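Local coordinates for epoxide hydrolase (PDB 3G02), which probably opens epoxides by hydrolysis to diols, as an alpha/beta-hydrolase-fold epoxide hydrolase evolved in the laboratory for enantioselectivity, at residues S270-A273 / L274-W277; E293-L296 / E297-L301. The protein carries 9 engineered substitutions. All blocks are in the same frame, centred on the assembly; numbering follows the deposited sequence.

Interaction 1. Residues S270-A273 / L274-W277; sequences SPIA and LLAW
S270 caps helix 271-284, whose first turns are 271-277, and each backbone NH of L274, L275, A276 and W277 bonds to the carbonyl four residues earlier. The first of these bonds, L274 N to S270 O, is 3.2 Å long. The bond from A276 N to I272 O is shorter, at 2.9 Å. The helix is part of the lid of this alpha/beta hydrolase. At the N-cap, S270 OG accepts from I272 N at 3.1 Å, with a bent N-H...O angle of 137°. The same OG is also hydrogen-bonded to S39. Side chains meet chiefly between I272 and L275. They lie side by side and point the same way, with I272 CD1 3.9 Å from L275 CD2. L275 CG stands anti to its own N (chi1 175°), which sets it beside the carbonyl carbon. L275 CB rests 3.4 Å from P271 O. The W277 indole leads away from this turn. There NE1 bonds to H256, and the ring meets F308 steeply. A273 and A276 face the second subunit, packing on its S269 and V266. The I272/L275 contact is thus apolar, while the polar ends of S270 and W277 are bonded, to I272 N and S39 and to H256. The serine cap satisfies an NH of the first turn that has no earlier helical carbonyl to use, which probably helps the helix begin in a buried setting.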
loop_
_atom_site.group_PDB
_atom_site.type_symbol
_atom_site.label_atom_id
_atom_site.label_comp_id
_atom_site.label_asym_id
_atom_site.label_seq_id
_atom_site.Cartn_x
_atom_site.Cartn_y
_atom_site.Cartn_z
ATOM N N SER A 270 12.375 6.499 4.877
ATOM C CA SER A 270 13.062 5.804 5.960
ATOM C C SER A 270 13.463 4.408 5.507
ATOM O O SER A 270 12.673 3.713 4.858
ATOM C CB SER A 270 12.155 5.695 7.187
ATOM O OG SER A 270 12.631 4.712 8.094
ATOM N N PRO A 271 14.688 3.978 5.857
ATOM C CA PRO A 271 15.116 2.624 5.498
ATOM C C PRO A 271 14.286 1.539 6.184
ATOM O O PRO A 271 14.186 0.426 5.673
ATOM C CB PRO A 271 16.580 2.582 5.960
ATOM C CG PRO A 271 16.670 3.635 7.023
ATOM C CD PRO A 271 15.742 4.719 6.583
ATOM N N ILE A 272 13.699 1.870 7.333
ATOM C CA ILE A 272 12.832 0.937 8.050
ATOM C C ILE A 272 11.481 0.761 7.334
ATOM O O ILE A 272 10.934 -0.347 7.307
ATOM C CB ILE A 272 12.686 1.336 9.542
ATOM C CG1 ILE A 272 13.990 1.003 10.293
ATOM C CG2 ILE A 272 11.462 0.686 10.199
ATOM C CD1 ILE A 272 14.343 -0.465 10.381
ATOM N N ALA A 273 10.967 1.838 6.738
ATOM C CA ALA A 273 9.786 1.733 5.876
ATOM C C ALA A 273 10.061 0.771 4.724
ATOM O O ALA A 273 9.270 -0.133 4.458
ATOM C CB ALA A 273 9.370 3.100 5.340
ATOM N N LEU A 274 11.197 0.961 4.060
ATOM C CA LEU A 274 11.569 0.092 2.959
ATOM C C LEU A 274 11.721 -1.366 3.418
ATOM O O LEU A 274 11.243 -2.293 2.756
ATOM C CB LEU A 274 12.849 0.605 2.298
ATOM C CG LEU A 274 13.269 -0.102 1.010
ATOM C CD1 LEU A 274 12.343 0.226 -0.145
ATOM C CD2 LEU A 274 14.699 0.288 0.682
ATOM N N LEU A 275 12.387 -1.564 4.555
ATOM C CA LEU A 275 12.596 -2.909 5.093
ATOM C C LEU A 275 11.276 -3.620 5.395
ATOM O O LEU A 275 11.130 -4.808 5.107
ATOM C CB LEU A 275 13.475 -2.865 6.352
ATOM C CG LEU A 275 13.709 -4.172 7.124
ATOM C CD1 LEU A 275 14.475 -5.202 6.306
ATOM C CD2 LEU A 275 14.454 -3.884 8.419
ATOM N N ALA A 276 10.324 -2.900 5.976
ATOM C CA ALA A 276 9.029 -3.497 6.301
ATOM C C ALA A 276 8.275 -3.930 5.040
ATOM O O ALA A 276 7.778 -5.058 4.956
ATOM C CB ALA A 276 8.187 -2.543 7.134
ATOM N N TRP A 277 8.204 -3.029 4.062
ATOM C CA TRP A 277 7.442 -3.279 2.839
ATOM C C TRP A 277 8.049 -4.407 2.011
ATOM O O TRP A 277 7.336 -5.311 1.556
ATOM C CB TRP A 277 7.395 -1.997 2.023
ATOM C CG TRP A 277 6.500 -1.997 0.807
ATOM C CD1 TRP A 277 6.855 -2.315 -0.476
ATOM C CD2 TRP A 277 5.120 -1.600 0.756
ATOM N NE1 TRP A 277 5.780 -2.144 -1.322
ATOM C CE2 TRP A 277 4.705 -1.707 -0.594
ATOM C CE3 TRP A 277 4.197 -1.164 1.714
ATOM C CZ2 TRP A 277 3.405 -1.394 -1.005
ATOM C CZ3 TRP A 277 2.899 -0.860 1.307
ATOM C CH2 TRP A 277 2.516 -0.984 -0.042
#

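Interaction 2. Residues E293-L296 / E297-L301; sequences ETIL and EMVSL
E297 lays its side chain back over the preceding turn and overlaps E293, its CG resting 3.2 Å from E293 O. Its chain is extended beyond CG, with CG anti to the carbonyl carbon (chi1 -74°). The two side chains cross obliquely, and their carboxylate planes are nearly perpendicular, 89° apart. E293 OE2 and E297 OE2 come within 2.8 Å. Like charges this close would be unfavourable if both groups were ionised, so one acid probably holds a proton. The other oxygen, E297 OE1, accepts from a water at 2.7 Å. That water also bonds to T294 OG1, so it bridges neighbouring turns. R81 forms a long, weak ion pair with OE1. On another side of this lid helix I295 CG2 meets V299 CG2 at 4.2 Å, an apolar contact one turn apart. M298 CG lies 3.3 Å from T294 O. Backbone bonds run from E297, M298, V299 and S300 N to the carbonyls four residues earlier. L296 O takes two donors. S300 N and S300 OG reach it from opposite faces of its plane, and the hydroxyl bond is 2.7 Å. S300 OG lies beside its own backbone N (chi1 -63°), which folds the hydroxyl back onto the helix. W69 NE1 is a further hydrogen-bond partner of this hydroxyl, linking the helix to helix 59-71. The serine therefore spends its hydroxyl on the helix itself as well as on a neighbour. The buried E297 lies beside a second acid, with R81 in a long, weak ion pair. This would probably raise the pKa of one of the two acids.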
loop_
_atom_site.group_PDB
_atom_site.type_symbol
_atom_site.label_atom_id
_atom_site.label_comp_id
_atom_site.label_asym_id
_atom_site.label_seq_id
_atom_site.Cartn_x
_atom_site.Cartn_y
_atom_site.Cartn_z
ATOM N N GLU A 293 20.538 -11.834 7.046
ATOM C CA GLU A 293 21.604 -11.115 6.337
ATOM C C GLU A 293 21.267 -10.868 4.859
ATOM O O GLU A 293 21.528 -9.786 4.331
ATOM C CB GLU A 293 22.935 -11.875 6.478
ATOM C CG GLU A 293 24.074 -11.435 5.547
ATOM C CD GLU A 293 24.695 -10.090 5.905
ATOM O OE1 GLU A 293 24.543 -9.621 7.055
ATOM O OE2 GLU A 293 25.354 -9.502 5.020
ATOM N N THR A 294 20.683 -11.866 4.201
ATOM C CA THR A 294 20.289 -11.734 2.800
ATOM C C THR A 294 19.241 -10.630 2.631
ATOM O O THR A 294 19.353 -9.796 1.730
ATOM C CB THR A 294 19.771 -13.068 2.235
ATOM O OG1 THR A 294 20.806 -14.054 2.348
ATOM C CG2 THR A 294 19.352 -12.926 0.770
ATOM N N ILE A 295 18.244 -10.611 3.513
ATOM C CA ILE A 295 17.213 -9.577 3.463
ATOM C C ILE A 295 17.816 -8.183 3.665
ATOM O O ILE A 295 17.499 -7.256 2.917
ATOM C CB ILE A 295 16.057 -9.856 4.460
ATOM C CG1 ILE A 295 15.389 -11.199 4.121
ATOM C CG2 ILE A 295 15.039 -8.709 4.451
ATOM C CD1 ILE A 295 14.212 -11.578 5.015
ATOM N N LEU A 296 18.708 -8.041 4.646
ATOM C CA LEU A 296 19.368 -6.754 4.874
ATOM C C LEU A 296 20.227 -6.315 3.684
ATOM O O LEU A 296 20.246 -5.135 3.347
ATOM C CB LEU A 296 20.190 -6.761 6.171
ATOM C CG LEU A 296 19.384 -6.856 7.473
ATOM C CD1 LEU A 296 20.320 -6.864 8.679
ATOM C CD2 LEU A 296 18.369 -5.719 7.600
ATOM N N GLU A 297 20.909 -7.263 3.043
ATOM C CA GLU A 297 21.690 -6.977 1.842
ATOM C C GLU A 297 20.811 -6.435 0.716
ATOM O O GLU A 297 21.124 -5.409 0.109
ATOM C CB GLU A 297 22.421 -8.236 1.351
ATOM C CG GLU A 297 23.618 -8.640 2.200
ATOM C CD GLU A 297 24.185 -10.005 1.833
ATOM O OE1 GLU A 297 23.591 -10.722 1.000
ATOM O OE2 GLU A 297 25.249 -10.355 2.383
ATOM N N MET A 298 19.709 -7.130 0.439
ATOM C CA MET A 298 18.825 -6.753 -0.669
ATOM C C MET A 298 18.148 -5.413 -0.431
ATOM O O MET A 298 18.043 -4.589 -1.340
ATOM C CB MET A 298 17.770 -7.830 -0.936
ATOM C CG MET A 298 18.333 -9.195 -1.325
ATOM S SD MET A 298 19.589 -9.149 -2.627
ATOM C CE MET A 298 19.545 -10.862 -3.184
ATOM N N VAL A 299 17.682 -5.203 0.796
ATOM C CA VAL A 299 17.035 -3.945 1.157
ATOM C C VAL A 299 18.036 -2.783 1.142
ATOM O O VAL A 299 17.729 -1.707 0.625
ATOM C CB VAL A 299 16.282 -4.052 2.509
ATOM C CG1 VAL A 299 15.772 -2.697 2.968
ATOM C CG2 VAL A 299 15.109 -5.029 2.390
ATOM N N SER A 300 19.233 -3.007 1.685
ATOM C CA SER A 300 20.281 -1.982 1.660
ATOM C C SER A 300 20.659 -1.616 0.230
ATOM O O SER A 300 20.837 -0.443 -0.082
ATOM C CB SER A 300 21.521 -2.441 2.430
ATOM O OG SER A 300 21.212 -2.647 3.797
ATOM N N LEU A 301 20.762 -2.623 -0.638
ATOM C CA LEU A 301 21.044 -2.406 -2.053
ATOM C C LEU A 301 19.988 -1.506 -2.696
ATOM O O LEU A 301 20.324 -0.549 -3.391
ATOM C CB LEU A 301 21.136 -3.748 -2.783
ATOM C CG LEU A 301 21.286 -3.741 -4.307
ATOM C CD1 LEU A 301 22.573 -3.041 -4.757
ATOM C CD2 LEU A 301 21.216 -5.168 -4.833
HETATM O O HOH W 1 23.681 -13.337 1.554
#

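In the fold
Along the chain, interaction 1 comes first, opening helix 271-284, and interaction 2 follows within helix 292-304. Both helices belong to the lid inserted between strands 209-214 and 340-345 of the alpha/beta hydrolase sheet. Each contact joins adjacent turns of one helix, so neither closes a long loop. They stand in series and neither nest nor cross. The consecutive helices pack together, with L275 CD1 4.0 Å from I295 CG2. The centres of interactions 1 and 2 are about 11 Å apart. Helix 59-71 touches both, through W69. Interaction 1 also reaches the second subunit, whereas 293-301 touches no other chain. The side chain of W277 is about 8 Å from that of Y315, a predicted proton donor.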